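Local coordinates for putative dimetal phosphatase (Danio rerio, PDB 2NXF), which probably hydrolyses ADP-ribose and CDP-alcohols such as CDP-choline at a dinuclear metal centre of the calcineurin-like phosphoesterase type, at residues H91-R104 / L146-E158. Residues are numbered along the deposited sequence; the frame is centred on the assembly and turned at random.
Sequences HHVWGNHEFYNFSR and LLDAYDLSVIGRE. With ZN (zinc ion), chain C; PO4 (phosphate ion), chain F.
The guanidinium of R104 is sandwiched: R157 lies flat on one face, planes 11° apart and centres 3.7 Å from each other, while CE1 of F99 rests over the opposite face. Its edge carries the hydrogen bonds that tie helix 104-108 to the loop after strand 142-146, next to the GNH(D/E) motif of the calcineurin-like phosphoesterases, here G95 to E98. Arginine suits this place because it can donate in several directions within one plane. R104 NE reaches G156 O at 2.7 Å, and R104 NH1 and NH2 form an end-on salt bridge with the two carboxylate oxygens of D148, NH2 to D148 OD2 at 2.8 Å. D148 extends away from its own backbone N (chi1 -177°), which carries the carboxylate to this grip, and OD1 also accepts from Y150 N in an Asx turn. The stacking of two like charges is probably made tolerable by their counterions, D148 for R104 and D151 and D130 for R157.

The F99 ring lies between Y150 and G156, F99 CE2 packing 3.4 Å from Y150 CB and CD1 against the CA of G156, where the lack of a side chain permits the close approach. Both aromatics bring flat apolar surface to a buried contact. Y150 sets one ring face against N96 CA, and its hydroxyl is bonded to the carbonyl of F197. Nearer the strands, a water accepts from W94 N and donates to L147 O, bridging the backbones.

CD1 of I155 touches N96 CB at 3.5 Å. Asparagine serves two ligands with one amide: its OD1 binds the zinc ion, whose other ligands are D60, H228, H265, a water and phosphate O4, and N96 ND2 donates to phosphate O4 and, in the amide plane and almost straight at 178°, to Y100 OH.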
ATOM      1  N   HIS A  91       6.916   0.471   9.015  1.00 23.91           N
ATOM      2  CA  HIS A  91       6.557  -0.722   8.244  1.00 23.84           C
ATOM      3  C   HIS A  91       6.344  -0.297   6.805  1.00 23.48           C
ATOM      4  O   HIS A  91       5.614   0.665   6.533  1.00 24.84           O
ATOM      5  CB  HIS A  91       5.319  -1.385   8.834  1.00 24.76           C
ATOM      6  CG  HIS A  91       5.563  -1.928  10.202  1.00 23.92           C
ATOM      7  ND1 HIS A  91       6.130  -3.169  10.414  1.00 24.56           N
ATOM      8  CD2 HIS A  91       5.422  -1.358  11.423  1.00 25.14           C
ATOM      9  CE1 HIS A  91       6.286  -3.356  11.713  1.00 26.09           C
ATOM     10  NE2 HIS A  91       5.859  -2.278  12.346  1.00 24.66           N
ATOM     11  N   HIS A  92       7.029  -0.992   5.902  1.00 22.59           N
ATOM     12  CA  HIS A  92       7.082  -0.600   4.499  1.00 23.65           C
ATOM     13  C   HIS A  92       6.322  -1.605   3.648  1.00 24.64           C
ATOM     14  O   HIS A  92       6.659  -2.797   3.646  1.00 25.51           O
ATOM     15  CB  HIS A  92       8.537  -0.560   4.007  1.00 23.78           C
ATOM     16  CG  HIS A  92       9.419   0.340   4.815  1.00 24.76           C
ATOM     17  ND1 HIS A  92       9.374   1.713   4.721  1.00 26.07           N
ATOM     18  CD2 HIS A  92      10.372   0.053   5.731  1.00 25.38           C
ATOM     19  CE1 HIS A  92      10.261   2.235   5.554  1.00 25.92           C
ATOM     20  NE2 HIS A  92      10.872   1.250   6.187  1.00 26.47           N
ATOM     21  N   VAL A  93       5.318  -1.103   2.934  1.00 24.89           N
ATOM     22  CA  VAL A  93       4.586  -1.864   1.927  1.00 25.64           C
ATOM     23  C   VAL A  93       5.295  -1.658   0.594  1.00 25.77           C
ATOM     24  O   VAL A  93       5.694  -0.537   0.287  1.00 26.92           O
ATOM     25  CB  VAL A  93       3.107  -1.354   1.873  1.00 25.71           C
ATOM     26  CG1 VAL A  93       2.338  -2.021   0.729  1.00 28.75           C
ATOM     27  CG2 VAL A  93       2.415  -1.611   3.188  1.00 27.44           C
ATOM     28  N   TRP A  94       5.467  -2.726  -0.188  1.00 25.99           N
ATOM     29  CA  TRP A  94       6.090  -2.582  -1.520  1.00 25.56           C
ATOM     30  C   TRP A  94       5.031  -2.375  -2.605  1.00 25.93           C
ATOM     31  O   TRP A  94       4.084  -3.170  -2.738  1.00 27.05           O
ATOM     32  CB  TRP A  94       7.000  -3.759  -1.890  1.00 25.76           C
ATOM     33  CG  TRP A  94       8.118  -3.996  -0.926  1.00 24.39           C
ATOM     34  CD1 TRP A  94       8.545  -3.163   0.078  1.00 24.52           C
ATOM     35  CD2 TRP A  94       8.978  -5.134  -0.903  1.00 24.53           C
ATOM     36  NE1 TRP A  94       9.603  -3.741   0.744  1.00 23.30           N
ATOM     37  CE2 TRP A  94       9.883  -4.955   0.178  1.00 23.47           C
ATOM     38  CE3 TRP A  94       9.054  -6.305  -1.666  1.00 24.84           C
ATOM     39  CZ2 TRP A  94      10.863  -5.907   0.506  1.00 24.16           C
ATOM     40  CZ3 TRP A  94      10.030  -7.257  -1.340  1.00 25.26           C
ATOM     41  CH2 TRP A  94      10.922  -7.046  -0.261  1.00 24.25           C
ATOM     42  N   GLY A  95       5.186  -1.277  -3.339  1.00 25.16           N
ATOM     43  CA  GLY A  95       4.309  -0.980  -4.477  1.00 25.51           C
ATOM     44  C   GLY A  95       5.031  -1.018  -5.817  1.00 24.57           C
ATOM     45  O   GLY A  95       6.217  -1.393  -5.918  1.00 23.79           O
ATOM     46  N   ASN A  96       4.317  -0.646  -6.875  1.00 23.15           N
ATOM     47  CA  ASN A  96       4.908  -0.724  -8.221  1.00 22.98           C
ATOM     48  C   ASN A  96       6.218   0.040  -8.386  1.00 23.38           C
ATOM     49  O   ASN A  96       7.129  -0.468  -9.025  1.00 23.44           O
ATOM     50  CB  ASN A  96       3.909  -0.429  -9.360  1.00 22.56           C
ATOM     51  CG  ASN A  96       3.154   0.879  -9.182  1.00 23.07           C
ATOM     52  OD1 ASN A  96       2.619   1.157  -8.109  1.00 22.37           O
ATOM     53  ND2 ASN A  96       3.101   1.678 -10.248  1.00 22.19           N
ATOM     54  N   HIS A  97       6.336   1.220  -7.777  1.00 23.22           N
ATOM     55  CA  HIS A  97       7.569   2.012  -7.935  1.00 23.85           C
ATOM     56  C   HIS A  97       8.775   1.408  -7.236  1.00 23.97           C
ATOM     57  O   HIS A  97       9.915   1.578  -7.684  1.00 24.14           O
ATOM     58  CB  HIS A  97       7.319   3.477  -7.574  1.00 23.33           C
ATOM     59  CG  HIS A  97       6.545   4.189  -8.634  1.00 24.76           C
ATOM     60  ND1 HIS A  97       7.150   4.971  -9.592  1.00 24.67           N
ATOM     61  CD2 HIS A  97       5.226   4.167  -8.942  1.00 24.48           C
ATOM     62  CE1 HIS A  97       6.232   5.438 -10.420  1.00 25.33           C
ATOM     63  NE2 HIS A  97       5.058   4.958 -10.056  1.00 23.88           N
ATOM     64  N   GLU A  98       8.543   0.687  -6.139  1.00 24.42           N
ATOM     65  CA  GLU A  98       9.641  -0.111  -5.567  1.00 24.82           C
ATOM     66  C   GLU A  98      10.182  -1.084  -6.600  1.00 25.14           C
ATOM     67  O   GLU A  98      11.408  -1.194  -6.766  1.00 24.63           O
ATOM     68  CB  GLU A  98       9.189  -0.880  -4.321  1.00 25.47           C
ATOM     69  CG  GLU A  98       9.217  -0.049  -3.029  1.00 25.27           C
ATOM     70  CD  GLU A  98       8.087   0.977  -2.932  1.00 26.77           C
ATOM     71  OE1 GLU A  98       7.033   0.750  -3.545  1.00 25.60           O
ATOM     72  OE2 GLU A  98       8.270   1.980  -2.213  1.00 28.63           O
ATOM     73  N   PHE A  99       9.282  -1.801  -7.281  1.00 24.22           N
ATOM     74  CA  PHE A  99       9.732  -2.780  -8.289  1.00 24.04           C
ATOM     75  C   PHE A  99      10.353  -2.177  -9.555  1.00 24.81           C
ATOM     76  O   PHE A  99      11.179  -2.823 -10.222  1.00 25.78           O
ATOM     77  CB  PHE A  99       8.619  -3.777  -8.622  1.00 24.07           C
ATOM     78  CG  PHE A  99       8.163  -4.567  -7.436  1.00 23.91           C
ATOM     79  CD1 PHE A  99       8.975  -5.567  -6.882  1.00 26.21           C
ATOM     80  CD2 PHE A  99       6.945  -4.294  -6.837  1.00 23.09           C
ATOM     81  CE1 PHE A  99       8.531  -6.299  -5.750  1.00 25.97           C
ATOM     82  CE2 PHE A  99       6.503  -5.007  -5.706  1.00 25.02           C
ATOM     83  CZ  PHE A  99       7.310  -6.009  -5.164  1.00 26.07           C
ATOM     84  N   TYR A 100       9.960  -0.952  -9.888  1.00 24.89           N
ATOM     85  CA  TYR A 100      10.589  -0.249 -11.005  1.00 25.02           C
ATOM     86  C   TYR A 100      12.050   0.038 -10.663  1.00 25.13           C
ATOM     87  O   TYR A 100      12.907   0.003 -11.542  1.00 26.59           O
ATOM     88  CB  TYR A 100       9.897   1.089 -11.308  1.00 24.91           C
ATOM     89  CG  TYR A 100       8.445   0.996 -11.733  1.00 24.44           C
ATOM     90  CD1 TYR A 100       7.944  -0.139 -12.378  1.00 24.65           C
ATOM     91  CD2 TYR A 100       7.578   2.067 -11.516  1.00 27.01           C
ATOM     92  CE1 TYR A 100       6.608  -0.221 -12.768  1.00 24.07           C
ATOM     93  CE2 TYR A 100       6.239   2.007 -11.891  1.00 26.26           C
ATOM     94  CZ  TYR A 100       5.752   0.857 -12.505  1.00 25.90           C
ATOM     95  OH  TYR A 100       4.418   0.799 -12.845  1.00 24.00           O
ATOM     96  N   ASN A 101      12.316   0.344  -9.395  1.00 24.53           N
ATOM     97  CA  ASN A 101      13.679   0.676  -8.957  1.00 24.35           C
ATOM     98  C   ASN A 101      14.555  -0.514  -8.601  1.00 24.79           C
ATOM     99  O   ASN A 101      15.755  -0.471  -8.840  1.00 24.51           O
ATOM    100  CB  ASN A 101      13.630   1.605  -7.736  1.00 24.43           C
ATOM    101  CG  ASN A 101      13.307   3.041  -8.109  1.00 23.90           C
ATOM    102  OD1 ASN A 101      14.173   3.760  -8.605  1.00 23.60           O
ATOM    103  ND2 ASN A 101      12.050   3.448  -7.912  1.00 23.89           N
ATOM    104  N   PHE A 102      13.965  -1.532  -7.971  1.00 24.53           N
ATOM    105  CA  PHE A 102      14.736  -2.618  -7.345  1.00 24.90           C
ATOM    106  C   PHE A 102      14.149  -3.985  -7.637  1.00 24.70           C
ATOM    107  O   PHE A 102      12.921  -4.148  -7.743  1.00 24.89           O
ATOM    108  CB  PHE A 102      14.767  -2.444  -5.812  1.00 24.84           C
ATOM    109  CG  PHE A 102      15.237  -1.086  -5.350  1.00 26.21           C
ATOM    110  CD1 PHE A 102      16.551  -0.680  -5.561  1.00 26.59           C
ATOM    111  CD2 PHE A 102      14.361  -0.233  -4.677  1.00 27.78           C
ATOM    112  CE1 PHE A 102      16.995   0.598  -5.131  1.00 26.57           C
ATOM    113  CE2 PHE A 102      14.783   1.042  -4.240  1.00 28.57           C
ATOM    114  CZ  PHE A 102      16.103   1.443  -4.455  1.00 26.48           C
ATOM    115  N   SER A 103      15.029  -4.980  -7.711  1.00 24.31           N
ATOM    116  CA  SER A 103      14.614  -6.387  -7.764  1.00 24.48           C
ATOM    117  C   SER A 103      14.148  -6.828  -6.377  1.00 24.52           C
ATOM    118  O   SER A 103      14.399  -6.126  -5.388  1.00 24.13           O
ATOM    119  CB  SER A 103      15.796  -7.248  -8.201  1.00 24.53           C
ATOM    120  OG  SER A 103      16.795  -7.252  -7.182  1.00 24.01           O
ATOM    121  N   ARG A 104      13.477  -7.981  -6.281  1.00 24.91           N
ATOM    122  CA  ARG A 104      13.090  -8.511  -4.955  1.00 25.09           C
ATOM    123  C   ARG A 104      14.286  -8.809  -4.051  1.00 25.15           C
ATOM    124  O   ARG A 104      14.253  -8.447  -2.876  1.00 25.36           O
ATOM    125  CB  ARG A 104      12.182  -9.749  -5.049  1.00 25.62           C
ATOM    126  CG  ARG A 104      10.729  -9.421  -5.057  1.00 25.87           C
ATOM    127  CD  ARG A 104       9.874 -10.616  -5.421  1.00 23.91           C
ATOM    128  NE  ARG A 104       8.527 -10.142  -5.726  1.00 24.01           N
ATOM    129  CZ  ARG A 104       7.576  -9.921  -4.821  1.00 24.10           C
ATOM    130  NH1 ARG A 104       6.381  -9.500  -5.215  1.00 22.52           N
ATOM    131  NH2 ARG A 104       7.795 -10.142  -3.527  1.00 23.36           N
ATOM    132  N   LEU A 146       0.496  -7.098   6.486  1.00 25.27           N
ATOM    133  CA  LEU A 146       0.973  -6.380   5.308  1.00 25.78           C
ATOM    134  C   LEU A 146       1.003  -7.380   4.174  1.00 26.20           C
ATOM    135  O   LEU A 146       1.602  -8.462   4.328  1.00 25.41           O
ATOM    136  CB  LEU A 146       2.400  -5.834   5.513  1.00 26.22           C
ATOM    137  CG  LEU A 146       2.521  -4.401   6.057  1.00 29.16           C
ATOM    138  CD1 LEU A 146       2.148  -4.405   7.530  1.00 31.92           C
ATOM    139  CD2 LEU A 146       3.953  -3.855   5.841  1.00 27.01           C
ATOM    140  N   LEU A 147       0.356  -7.017   3.065  1.00 25.39           N
ATOM    141  CA  LEU A 147       0.250  -7.897   1.902  1.00 25.25           C
ATOM    142  C   LEU A 147       1.149  -7.443   0.768  1.00 25.22           C
ATOM    143  O   LEU A 147       1.566  -6.262   0.719  1.00 25.28           O
ATOM    144  CB  LEU A 147      -1.199  -7.924   1.397  1.00 24.85           C
ATOM    145  CG  LEU A 147      -2.288  -8.398   2.373  1.00 25.91           C
ATOM    146  CD1 LEU A 147      -3.644  -8.389   1.668  1.00 27.67           C
ATOM    147  CD2 LEU A 147      -1.932  -9.782   2.926  1.00 25.84           C
ATOM    148  N   ASP A 148       1.429  -8.396  -0.135  1.00 25.15           N
ATOM    149  CA  ASP A 148       2.288  -8.222  -1.292  1.00 25.73           C
ATOM    150  C   ASP A 148       1.387  -8.250  -2.553  1.00 25.31           C
ATOM    151  O   ASP A 148       1.088  -9.318  -3.109  1.00 25.75           O
ATOM    152  CB  ASP A 148       3.297  -9.393  -1.317  1.00 25.12           C
ATOM    153  CG  ASP A 148       4.322  -9.297  -2.449  1.00 26.33           C
ATOM    154  OD1 ASP A 148       4.254  -8.386  -3.313  1.00 25.65           O
ATOM    155  OD2 ASP A 148       5.216 -10.165  -2.440  1.00 26.93           O
ATOM    156  N   ALA A 149       0.969  -7.063  -2.991  1.00 26.22           N
ATOM    157  CA  ALA A 149       0.024  -6.966  -4.100  1.00 26.03           C
ATOM    158  C   ALA A 149       0.685  -7.191  -5.475  1.00 25.25           C
ATOM    159  O   ALA A 149      -0.022  -7.181  -6.497  1.00 26.13           O
ATOM    160  CB  ALA A 149      -0.680  -5.598  -4.080  1.00 26.18           C
ATOM    161  N   TYR A 150       2.006  -7.384  -5.487  1.00 25.07           N
ATOM    162  CA  TYR A 150       2.766  -7.720  -6.711  1.00 25.42           C
ATOM    163  C   TYR A 150       3.349  -9.134  -6.680  1.00 25.17           C
ATOM    164  O   TYR A 150       4.246  -9.471  -7.440  1.00 25.53           O
ATOM    165  CB  TYR A 150       3.839  -6.651  -7.018  1.00 25.03           C
ATOM    166  CG  TYR A 150       3.160  -5.341  -7.322  1.00 25.43           C
ATOM    167  CD1 TYR A 150       2.821  -4.992  -8.639  1.00 26.17           C
ATOM    168  CD2 TYR A 150       2.745  -4.491  -6.278  1.00 25.98           C
ATOM    169  CE1 TYR A 150       2.148  -3.810  -8.916  1.00 25.56           C
ATOM    170  CE2 TYR A 150       2.068  -3.311  -6.545  1.00 26.86           C
ATOM    171  CZ  TYR A 150       1.756  -2.983  -7.861  1.00 25.27           C
ATOM    172  OH  TYR A 150       1.086  -1.813  -8.163  1.00 25.27           O
ATOM    173  N   ASP A 151       2.791  -9.952  -5.794  1.00 24.41           N
ATOM    174  CA  ASP A 151       3.105 -11.374  -5.711  1.00 24.45           C
ATOM    175  C   ASP A 151       2.884 -12.000  -7.099  1.00 24.18           C
ATOM    176  O   ASP A 151       3.772 -12.655  -7.660  1.00 23.90           O
ATOM    177  CB  ASP A 151       2.168 -11.947  -4.638  1.00 24.82           C
ATOM    178  CG  ASP A 151       2.296 -13.433  -4.439  1.00 24.25           C
ATOM    179  OD1 ASP A 151       3.162 -14.107  -5.036  1.00 23.80           O
ATOM    180  OD2 ASP A 151       1.468 -13.919  -3.635  1.00 24.57           O
ATOM    181  N   LEU A 152       1.694 -11.784  -7.652  1.00 24.14           N
ATOM    182  CA  LEU A 152       1.494 -12.052  -9.071  1.00 24.73           C
ATOM    183  C   LEU A 152       1.671 -10.727  -9.793  1.00 24.97           C
ATOM    184  O   LEU A 152       0.889  -9.813  -9.593  1.00 25.90           O
ATOM    185  CB  LEU A 152       0.093 -12.627  -9.317  1.00 25.29           C
ATOM    186  CG  LEU A 152      -0.229 -13.943  -8.602  1.00 25.51           C
ATOM    187  CD1 LEU A 152      -1.618 -14.382  -9.033  1.00 28.88           C
ATOM    188  CD2 LEU A 152       0.802 -15.024  -8.913  1.00 25.52           C
ATOM    189  N   SER A 153       2.722 -10.611 -10.595  1.00 24.59           N
ATOM    190  CA  SER A 153       2.955  -9.406 -11.388  1.00 23.90           C
ATOM    191  C   SER A 153       3.996  -9.721 -12.435  1.00 24.35           C
ATOM    192  O   SER A 153       4.702 -10.735 -12.341  1.00 23.37           O
ATOM    193  CB  SER A 153       3.458  -8.257 -10.503  1.00 24.49           C
ATOM    194  OG  SER A 153       4.768  -8.516  -9.989  1.00 24.98           O
ATOM    195  N   VAL A 154       4.080  -8.870 -13.452  1.00 23.32           N
ATOM    196  CA  VAL A 154       5.185  -9.001 -14.387  1.00 24.13           C
ATOM    197  C   VAL A 154       6.346  -8.085 -13.996  1.00 24.79           C
ATOM    198  O   VAL A 154       7.478  -8.316 -14.401  1.00 26.15           O
ATOM    199  CB  VAL A 154       4.759  -8.783 -15.856  1.00 24.15           C
ATOM    200  CG1 VAL A 154       3.822  -9.895 -16.306  1.00 24.44           C
ATOM    201  CG2 VAL A 154       4.117  -7.411 -16.043  1.00 23.44           C
ATOM    202  N   ILE A 155       6.056  -7.058 -13.192  1.00 24.84           N
ATOM    203  CA  ILE A 155       7.081  -6.075 -12.836  1.00 24.52           C
ATOM    204  C   ILE A 155       7.872  -6.472 -11.581  1.00 24.40           C
ATOM    205  O   ILE A 155       8.998  -5.974 -11.368  1.00 24.85           O
ATOM    206  CB  ILE A 155       6.503  -4.650 -12.667  1.00 24.44           C
ATOM    207  CG1 ILE A 155       5.487  -4.600 -11.504  1.00 24.89           C
ATOM    208  CG2 ILE A 155       5.937  -4.125 -13.986  1.00 24.85           C
ATOM    209  CD1 ILE A 155       5.129  -3.192 -11.111  1.00 25.41           C
ATOM    210  N   GLY A 156       7.294  -7.368 -10.782  1.00 25.01           N
ATOM    211  CA  GLY A 156       7.901  -7.807  -9.519  1.00 25.60           C
ATOM    212  C   GLY A 156       8.318  -9.271  -9.457  1.00 25.78           C
ATOM    213  O   GLY A 156       8.546  -9.819  -8.368  1.00 26.12           O
ATOM    214  N   ARG A 157       8.398  -9.911 -10.617  1.00 25.28           N
ATOM    215  CA  ARG A 157       8.867 -11.300 -10.710  1.00 25.19           C
ATOM    216  C   ARG A 157       9.860 -11.420 -11.876  1.00 25.63           C
ATOM    217  O   ARG A 157       9.803 -10.631 -12.816  1.00 25.29           O
ATOM    218  CB  ARG A 157       7.671 -12.237 -10.911  1.00 24.19           C
ATOM    219  CG  ARG A 157       6.710 -12.342  -9.711  1.00 23.28           C
ATOM    220  CD  ARG A 157       7.406 -12.966  -8.487  1.00 24.36           C
ATOM    221  NE  ARG A 157       6.517 -13.034  -7.324  1.00 21.46           N
ATOM    222  CZ  ARG A 157       6.914 -13.382  -6.102  1.00 21.44           C
ATOM    223  NH1 ARG A 157       8.206 -13.646  -5.859  1.00 22.20           N
ATOM    224  NH2 ARG A 157       6.018 -13.444  -5.119  1.00 22.58           N
ATOM    225  N   GLU A 158      10.769 -12.393 -11.798  1.00 26.46           N
ATOM    226  CA  GLU A 158      11.842 -12.569 -12.786  1.00 28.58           C
ATOM    227  C   GLU A 158      11.318 -13.254 -14.034  1.00 28.59           C
ATOM    228  O   GLU A 158      10.588 -14.241 -13.948  1.00 27.97           O
ATOM    229  CB  GLU A 158      12.976 -13.430 -12.209  1.00 28.59           C
ATOM    230  CG  GLU A 158      13.705 -12.852 -11.002  1.00 31.50           C
ATOM    231  CD  GLU A 158      14.696 -13.843 -10.366  1.00 31.96           C
ATOM    232  OE1 GLU A 158      15.268 -14.686 -11.094  1.00 35.12           O
ATOM    233  OE2 GLU A 158      14.902 -13.765  -9.127  1.00 38.69           O
TER
HETATM  234 ZN    ZN C 402       1.441   2.663  -7.160  0.80 14.81          ZN
HETATM  235  P   PO4 F 501       1.635   5.235  -9.832  0.80 20.25           P
HETATM  236  O1  PO4 F 501       0.207   5.653 -10.106  0.80 23.38           O
HETATM  237  O2  PO4 F 501       2.478   5.495 -11.064  0.80 19.59           O
HETATM  238  O3  PO4 F 501       2.277   6.080  -8.748  0.80 17.00           O
HETATM  239  O4  PO4 F 501       1.701   3.800  -9.406  0.80 18.50           O
HETATM  240  O   HOH W   1       1.521  -4.552  -1.491  1.00 14.67           O
HETATM  241  O   HOH W   2       4.260  -5.254   0.682  1.00 24.72           O
HETATM  242  O   HOH W   3       3.903  -5.764  -3.175  1.00 27.98           O
HETATM  243  O   HOH W   4       0.431   4.559  -7.263  1.00 20.14           O